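Local coordinates for translation initiation factor eIF-2B (Pyrococcus horikoshii, PDB 1VB5), which probably catalyses the exchange of GDP for GTP on initiation factor 2, as an archaeal member of the eIF2B alpha/beta/delta subunit family, at residues L10-R15 and A25-E30; E53-V58 and A63-L68. One frame throughout, in Å; residues are numbered along the deposited sequence.

Contact 1 of 2, residues L10-R15 and A25-E30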
ATOM      1  N   LEU B  10       6.698  29.646   7.909  1.00 36.06           N
ATOM      2  CA  LEU B  10       7.298  28.398   8.362  1.00 38.88           C
ATOM      3  C   LEU B  10       6.189  27.452   8.822  1.00 42.68           C
ATOM      4  O   LEU B  10       6.219  26.256   8.526  1.00 37.07           O
ATOM      5  CB  LEU B  10       8.283  28.659   9.508  1.00 39.69           C
ATOM      6  CG  LEU B  10       9.598  29.357   9.133  1.00 45.70           C
ATOM      7  CD1 LEU B  10      10.453  29.566  10.376  1.00 38.44           C
ATOM      8  CD2 LEU B  10      10.353  28.514   8.116  1.00 40.24           C
ATOM      9  N   ARG B  11       5.209  27.999   9.539  1.00 40.89           N
ATOM     10  CA  ARG B  11       4.083  27.206  10.024  1.00 43.65           C
ATOM     11  C   ARG B  11       3.260  26.709   8.841  1.00 42.11           C
ATOM     12  O   ARG B  11       2.904  25.533   8.771  1.00 43.50           O
ATOM     13  CB  ARG B  11       3.177  28.039  10.940  1.00 43.78           C
ATOM     14  CG  ARG B  11       3.851  28.592  12.182  1.00 49.10           C
ATOM     15  CD  ARG B  11       2.828  29.211  13.134  1.00 52.16           C
ATOM     16  NE  ARG B  11       3.469  29.841  14.287  1.00 59.62           N
ATOM     17  CZ  ARG B  11       3.863  31.112  14.330  1.00 57.02           C
ATOM     18  NH1 ARG B  11       3.680  31.908  13.286  1.00 53.90           N
ATOM     19  NH2 ARG B  11       4.455  31.583  15.421  1.00 63.37           N
ATOM     20  N   GLU B  12       2.958  27.613   7.913  1.00 39.74           N
ATOM     21  CA  GLU B  12       2.167  27.262   6.739  1.00 42.25           C
ATOM     22  C   GLU B  12       2.793  26.099   5.968  1.00 43.40           C
ATOM     23  O   GLU B  12       2.087  25.234   5.444  1.00 38.24           O
ATOM     24  CB  GLU B  12       2.018  28.479   5.827  1.00 47.33           C
ATOM     25  CG  GLU B  12       1.059  28.267   4.667  1.00 53.25           C
ATOM     26  CD  GLU B  12       0.775  29.550   3.901  1.00 64.43           C
ATOM     27  OE1 GLU B  12      -0.020  29.501   2.934  1.00 63.98           O
ATOM     28  OE2 GLU B  12       1.346  30.607   4.265  1.00 62.82           O
ATOM     29  N   MET B  13       4.120  26.077   5.902  1.00 40.60           N
ATOM     30  CA  MET B  13       4.820  25.010   5.197  1.00 43.42           C
ATOM     31  C   MET B  13       4.707  23.717   5.997  1.00 43.70           C
ATOM     32  O   MET B  13       4.497  22.639   5.440  1.00 41.20           O
ATOM     33  CB  MET B  13       6.302  25.362   5.021  1.00 36.97           C
ATOM     34  CG  MET B  13       6.562  26.679   4.297  1.00 42.54           C
ATOM     35  SD  MET B  13       8.321  26.973   3.990  1.00 39.75           S
ATOM     36  CE  MET B  13       8.918  27.128   5.631  1.00 36.27           C
ATOM     37  N   LYS B  14       4.834  23.847   7.314  1.00 40.95           N
ATOM     38  CA  LYS B  14       4.787  22.712   8.218  1.00 40.64           C
ATOM     39  C   LYS B  14       3.466  21.938   8.224  1.00 40.98           C
ATOM     40  O   LYS B  14       3.470  20.714   8.368  1.00 37.71           O
ATOM     41  CB  LYS B  14       5.118  23.180   9.637  1.00 41.09           C
ATOM     42  CG  LYS B  14       5.596  22.074  10.554  1.00 51.03           C
ATOM     43  CD  LYS B  14       6.921  21.502  10.067  1.00 52.80           C
ATOM     44  CE  LYS B  14       7.399  20.358  10.955  1.00 51.22           C
ATOM     45  NZ  LYS B  14       8.676  19.763  10.460  1.00 39.70           N
ATOM     46  N   ARG B  15       2.342  22.633   8.066  1.00 40.01           N
ATOM     47  CA  ARG B  15       1.049  21.953   8.075  1.00 42.85           C
ATOM     48  C   ARG B  15       0.494  21.613   6.694  1.00 42.30           C
ATOM     49  O   ARG B  15      -0.669  21.232   6.562  1.00 43.97           O
ATOM     50  CB  ARG B  15       0.015  22.766   8.867  1.00 43.65           C
ATOM     51  CG  ARG B  15      -0.275  24.163   8.342  1.00 44.93           C
ATOM     52  CD  ARG B  15      -1.474  24.766   9.077  1.00 48.61           C
ATOM     53  NE  ARG B  15      -1.822  26.105   8.601  1.00 51.49           N
ATOM     54  CZ  ARG B  15      -1.273  27.233   9.045  1.00 53.36           C
ATOM     55  NH1 ARG B  15      -0.342  27.202   9.992  1.00 49.35           N
ATOM     56  NH2 ARG B  15      -1.654  28.397   8.533  1.00 52.32           N
ATOM     57  N   ALA B  25       9.251  24.478  -1.640  1.00 39.79           N
ATOM     58  CA  ALA B  25      10.417  25.217  -2.096  1.00 41.35           C
ATOM     59  C   ALA B  25      10.034  26.676  -2.335  1.00 37.45           C
ATOM     60  O   ALA B  25      10.770  27.587  -1.959  1.00 37.15           O
ATOM     61  CB  ALA B  25      10.963  24.595  -3.377  1.00 44.04           C
ATOM     62  N   LYS B  26       8.875  26.889  -2.952  1.00 36.51           N
ATOM     63  CA  LYS B  26       8.399  28.239  -3.228  1.00 38.11           C
ATOM     64  C   LYS B  26       8.163  29.012  -1.936  1.00 41.18           C
ATOM     65  O   LYS B  26       8.565  30.168  -1.819  1.00 44.68           O
ATOM     66  CB  LYS B  26       7.109  28.200  -4.045  1.00 34.55           C
ATOM     67  CG  LYS B  26       7.292  27.651  -5.443  1.00 42.36           C
ATOM     68  CD  LYS B  26       6.012  27.746  -6.252  1.00 46.75           C
ATOM     69  CE  LYS B  26       6.200  27.128  -7.629  1.00 48.40           C
ATOM     70  NZ  LYS B  26       4.956  27.203  -8.444  1.00 53.65           N
ATOM     71  N   LYS B  27       7.513  28.374  -0.969  1.00 39.46           N
ATOM     72  CA  LYS B  27       7.239  29.016   0.312  1.00 39.43           C
ATOM     73  C   LYS B  27       8.553  29.331   1.021  1.00 39.14           C
ATOM     74  O   LYS B  27       8.674  30.354   1.696  1.00 40.55           O
ATOM     75  CB  LYS B  27       6.380  28.105   1.195  1.00 42.49           C
ATOM     76  CG  LYS B  27       5.041  27.711   0.579  1.00 42.76           C
ATOM     77  CD  LYS B  27       4.133  28.914   0.363  1.00 47.00           C
ATOM     78  CE  LYS B  27       3.721  29.551   1.683  1.00 50.74           C
ATOM     79  NZ  LYS B  27       2.743  30.660   1.480  1.00 51.65           N
ATOM     80  N   GLY B  28       9.531  28.443   0.869  1.00 36.83           N
ATOM     81  CA  GLY B  28      10.826  28.656   1.490  1.00 35.69           C
ATOM     82  C   GLY B  28      11.469  29.911   0.927  1.00 36.58           C
ATOM     83  O   GLY B  28      12.047  30.713   1.664  1.00 31.81           O
ATOM     84  N   ALA B  29      11.363  30.079  -0.389  1.00 35.00           N
ATOM     85  CA  ALA B  29      11.920  31.247  -1.059  1.00 37.90           C
ATOM     86  C   ALA B  29      11.168  32.488  -0.585  1.00 39.93           C
ATOM     87  O   ALA B  29      11.765  33.546  -0.378  1.00 39.04           O
ATOM     88  CB  ALA B  29      11.795  31.099  -2.570  1.00 30.91           C
ATOM     89  N   GLU B  30       9.855  32.347  -0.414  1.00 42.13           N
ATOM     90  CA  GLU B  30       9.016  33.445   0.054  1.00 42.20           C
ATOM     91  C   GLU B  30       9.466  33.878   1.443  1.00 39.92           C
ATOM     92  O   GLU B  30       9.381  35.055   1.792  1.00 42.17           O
ATOM     93  CB  GLU B  30       7.548  33.018   0.117  1.00 46.68           C
ATOM     94  CG  GLU B  30       6.835  32.990  -1.223  1.00 62.08           C
ATOM     95  CD  GLU B  30       5.399  32.493  -1.104  1.00 69.66           C
ATOM     96  OE1 GLU B  30       4.656  33.009  -0.234  1.00 71.28           O
ATOM     97  OE2 GLU B  30       5.013  31.591  -1.881  1.00 64.92           O
TER

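Contact 2 of 2, residues E53-V58 and A63-L68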
ATOM      1  N   GLU B  53      18.539  27.094   8.593  1.00 40.88           N
ATOM      2  CA  GLU B  53      18.297  25.935   9.437  1.00 43.16           C
ATOM      3  C   GLU B  53      16.817  25.602   9.599  1.00 42.27           C
ATOM      4  O   GLU B  53      16.423  24.445   9.468  1.00 47.49           O
ATOM      5  CB  GLU B  53      18.941  26.165  10.802  1.00 42.46           C
ATOM      6  CG  GLU B  53      19.038  24.927  11.662  1.00 60.34           C
ATOM      7  CD  GLU B  53      20.091  25.066  12.743  1.00 68.26           C
ATOM      8  OE1 GLU B  53      20.224  24.135  13.569  1.00 72.79           O
ATOM      9  OE2 GLU B  53      20.788  26.104  12.759  1.00 69.17           O
ATOM     10  N   GLU B  54      15.998  26.612   9.872  1.00 38.69           N
ATOM     11  CA  GLU B  54      14.566  26.400  10.051  1.00 37.67           C
ATOM     12  C   GLU B  54      13.889  25.875   8.788  1.00 36.83           C
ATOM     13  O   GLU B  54      12.987  25.044   8.862  1.00 37.17           O
ATOM     14  CB  GLU B  54      13.888  27.702  10.487  1.00 40.14           C
ATOM     15  CG  GLU B  54      14.383  28.238  11.820  1.00 48.43           C
ATOM     16  CD  GLU B  54      14.291  27.208  12.930  1.00 51.26           C
ATOM     17  OE1 GLU B  54      13.175  26.707  13.189  1.00 51.39           O
ATOM     18  OE2 GLU B  54      15.336  26.899  13.541  1.00 56.18           O
ATOM     19  N   VAL B  55      14.322  26.368   7.632  1.00 35.16           N
ATOM     20  CA  VAL B  55      13.750  25.944   6.360  1.00 35.27           C
ATOM     21  C   VAL B  55      14.007  24.460   6.114  1.00 35.93           C
ATOM     22  O   VAL B  55      13.125  23.737   5.661  1.00 32.97           O
ATOM     23  CB  VAL B  55      14.339  26.761   5.190  1.00 39.80           C
ATOM     24  CG1 VAL B  55      13.827  26.225   3.868  1.00 39.78           C
ATOM     25  CG2 VAL B  55      13.952  28.222   5.337  1.00 44.67           C
ATOM     26  N   VAL B  56      15.219  24.013   6.417  1.00 37.37           N
ATOM     27  CA  VAL B  56      15.585  22.616   6.237  1.00 38.96           C
ATOM     28  C   VAL B  56      14.850  21.727   7.245  1.00 40.97           C
ATOM     29  O   VAL B  56      14.513  20.584   6.934  1.00 40.28           O
ATOM     30  CB  VAL B  56      17.115  22.426   6.386  1.00 37.30           C
ATOM     31  CG1 VAL B  56      17.463  20.950   6.469  1.00 45.36           C
ATOM     32  CG2 VAL B  56      17.828  23.054   5.190  1.00 36.48           C
ATOM     33  N   LYS B  57      14.596  22.257   8.443  1.00 39.12           N
ATOM     34  CA  LYS B  57      13.896  21.506   9.488  1.00 40.23           C
ATOM     35  C   LYS B  57      12.439  21.226   9.131  1.00 38.30           C
ATOM     36  O   LYS B  57      11.838  20.285   9.653  1.00 37.96           O
ATOM     37  CB  LYS B  57      13.937  22.256  10.823  1.00 43.13           C
ATOM     38  CG  LYS B  57      15.290  22.266  11.506  1.00 49.07           C
ATOM     39  CD  LYS B  57      15.210  23.023  12.825  1.00 56.59           C
ATOM     40  CE  LYS B  57      16.578  23.183  13.473  1.00 61.53           C
ATOM     41  NZ  LYS B  57      16.514  24.063  14.680  1.00 62.50           N
ATOM     42  N   VAL B  58      11.867  22.042   8.252  1.00 31.08           N
ATOM     43  CA  VAL B  58      10.481  21.852   7.845  1.00 34.85           C
ATOM     44  C   VAL B  58      10.273  20.409   7.385  1.00 37.83           C
ATOM     45  O   VAL B  58       9.291  19.766   7.754  1.00 34.81           O
ATOM     46  CB  VAL B  58      10.102  22.818   6.707  1.00 34.33           C
ATOM     47  CG1 VAL B  58       8.699  22.516   6.201  1.00 32.24           C
ATOM     48  CG2 VAL B  58      10.183  24.246   7.208  1.00 38.89           C
ATOM     49  N   ALA B  63      15.260  17.519  -0.429  1.00 23.06           N
ATOM     50  CA  ALA B  63      16.529  18.120  -0.810  1.00 25.88           C
ATOM     51  C   ALA B  63      16.372  19.535  -1.356  1.00 22.85           C
ATOM     52  O   ALA B  63      17.311  20.322  -1.317  1.00 22.05           O
ATOM     53  CB  ALA B  63      17.223  17.243  -1.845  1.00 17.83           C
ATOM     54  N   SER B  64      15.188  19.853  -1.864  1.00 23.58           N
ATOM     55  CA  SER B  64      14.947  21.174  -2.424  1.00 25.62           C
ATOM     56  C   SER B  64      15.139  22.247  -1.359  1.00 29.69           C
ATOM     57  O   SER B  64      15.667  23.324  -1.641  1.00 31.85           O
ATOM     58  CB  SER B  64      13.536  21.260  -3.009  1.00 21.96           C
ATOM     59  OG  SER B  64      12.560  21.116  -1.997  1.00 30.27           O
ATOM     60  N   LEU B  65      14.724  21.949  -0.132  1.00 27.27           N
ATOM     61  CA  LEU B  65      14.869  22.905   0.955  1.00 24.63           C
ATOM     62  C   LEU B  65      16.339  23.107   1.306  1.00 26.24           C
ATOM     63  O   LEU B  65      16.780  24.232   1.549  1.00 29.17           O
ATOM     64  CB  LEU B  65      14.087  22.431   2.182  1.00 25.91           C
ATOM     65  CG  LEU B  65      12.582  22.287   1.941  1.00 26.96           C
ATOM     66  CD1 LEU B  65      11.895  21.824   3.219  1.00 25.90           C
ATOM     67  CD2 LEU B  65      12.011  23.621   1.481  1.00 25.53           C
ATOM     68  N   TYR B  66      17.098  22.017   1.335  1.00 25.01           N
ATOM     69  CA  TYR B  66      18.522  22.095   1.635  1.00 24.29           C
ATOM     70  C   TYR B  66      19.258  22.884   0.545  1.00 25.78           C
ATOM     71  O   TYR B  66      20.109  23.720   0.847  1.00 25.91           O
ATOM     72  CB  TYR B  66      19.126  20.692   1.734  1.00 23.41           C
ATOM     73  CG  TYR B  66      20.639  20.685   1.780  1.00 21.89           C
ATOM     74  CD1 TYR B  66      21.324  20.665   2.994  1.00 19.28           C
ATOM     75  CD2 TYR B  66      21.389  20.716   0.600  1.00 24.34           C
ATOM     76  CE1 TYR B  66      22.722  20.672   3.034  1.00 21.49           C
ATOM     77  CE2 TYR B  66      22.784  20.728   0.627  1.00 23.12           C
ATOM     78  CZ  TYR B  66      23.440  20.704   1.841  1.00 23.51           C
ATOM     79  OH  TYR B  66      24.817  20.703   1.857  1.00 37.09           O
ATOM     80  N   ASN B  67      18.946  22.607  -0.720  1.00 20.64           N
ATOM     81  CA  ASN B  67      19.598  23.316  -1.811  1.00 26.26           C
ATOM     82  C   ASN B  67      19.178  24.786  -1.851  1.00 27.17           C
ATOM     83  O   ASN B  67      19.960  25.645  -2.246  1.00 28.27           O
ATOM     84  CB  ASN B  67      19.312  22.638  -3.153  1.00 17.96           C
ATOM     85  CG  ASN B  67      20.090  21.347  -3.322  1.00 26.92           C
ATOM     86  OD1 ASN B  67      21.256  21.264  -2.939  1.00 23.16           O
ATOM     87  ND2 ASN B  67      19.454  20.335  -3.907  1.00 23.75           N
ATOM     88  N   LEU B  68      17.945  25.072  -1.445  1.00 29.54           N
ATOM     89  CA  LEU B  68      17.475  26.452  -1.411  1.00 30.28           C
ATOM     90  C   LEU B  68      18.334  27.203  -0.399  1.00 29.81           C
ATOM     91  O   LEU B  68      18.816  28.304  -0.671  1.00 28.52           O
ATOM     92  CB  LEU B  68      16.004  26.516  -0.981  1.00 33.01           C
ATOM     93  CG  LEU B  68      15.504  27.876  -0.459  1.00 38.49           C
ATOM     94  CD1 LEU B  68      15.578  28.927  -1.556  1.00 29.09           C
ATOM     95  CD2 LEU B  68      14.078  27.738   0.045  1.00 33.02           C
TER

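Contact 1 of 2, residues L10-R15 and A25-E30
K27 spans this contact, its aliphatic root against M13 and its ammonium group against E12. The tightest approach is at the root, where M13 CG lies 3.4 Å from K27 CB, closer than usual for two carbons. M13 SD lies 3.6 Å from the same K27 CB and reaches on to the backbone of the next residue, 3.7 Å from G28 N, so that the sulfur lies against the main chain there. M13 and K27 run past one another in opposite directions. The K27 chain folds back through two successive bends (chi2 -64°, chi3 -65°), which carries NZ across to the E12 carboxylate, where it forms a salt bridge to OE2 at 3.1 Å, only weak as a hydrogen bond; OE1 is almost as near, at 3.3 Å from NZ. E12 approaches with an extended chain, crossing the lysine at about a right angle. The two helices, 4-14 and 21-38, form an antiparallel helical hairpin: the axes of segments 10-14 and 25-30 approach to 9.8 Å, at 172°, with M13 and K27 facing each other, and residues 15-20 connect the helices. Further out, E30 extends the ion pair into a network through a weak bond of K27 NZ to E30 OE1 at 3.5 Å, so one ammonium probably offsets two carboxylates. E12 and M13 also rest on W23 and L24 from the start of helix 21-38. On its far side that helix packs against helix 78-106, A25 on M92 and A29 on L89.

Contact 2 of 2, residues E53-V58 and A63-L68
The Y66 ring meets helix 53-58 only at its root: V56 CG2 approaches Y66 CA to 3.7 Å and CB to 4.4 Å, while the ring itself leads away from the valine. N67 OD1 lies at the ring's edge and in its plane, and the ring of H224 meets it with the two planes about 30° apart, so the aromatic group joins this helix to the loop that carries H224 and P225. Next to V56 lies the buried apolar part of the contact. L65 is its central side chain: its CG lies anti to its own carbonyl carbon (chi1 -61°), and the isobutyl group is thereby aimed at the facing helix, CD1 standing 3.3 Å from V55 O and 4.0 Å from V58 CB. Its other branch, CD2, lies 4.0 Å from V55 CG1. That same valine methyl also reaches L68 CD2 at 4.1 Å, the V55 and L68 side chains crossing at about a right angle, and so CG1 touches branches of two leucines one turn apart. Helices 41-58 and 63-71 thus make a tight antiparallel helical hairpin, the axes of segments 53-58 and 63-68 approaching to 8.3 Å at 172°, close enough for V56 and L65 to bring their CA atoms within 5.3 Å. The side-chain contacts are apolar, and methyl groups also lie against the backbone oxygens of V55 and L65. Polar bonding lies to the sides: K57 NZ bridges E54 OE2 on the syn side, somewhat out of the carboxylate plane, along the surface of its own helix. F32 of helix 21-38 backs V55, and N67 ND2 donates to the carbonyl oxygens of Y221 and F223.

Overall arrangement
The two hairpins follow one another in the chain and pack together in the helical N-terminal part of the molecule, their centres about 10 Å apart and on the same side of the chain's centre. Both polar and apolar contacts join them. K14 NZ of contact 1 probably hydrogen-bonds V58 O of contact 2 at 2.8 Å, with a weaker approach to K57 O at 3.3 Å. Beside this, M13 CE touches V58 CG2 at 3.5 Å, and L68 CD2 comes as close to G28 C, also 3.5 Å. M13 and L68 thereby serve both hairpin cores. Of the two, contact 2 lies against loop residues 221-225.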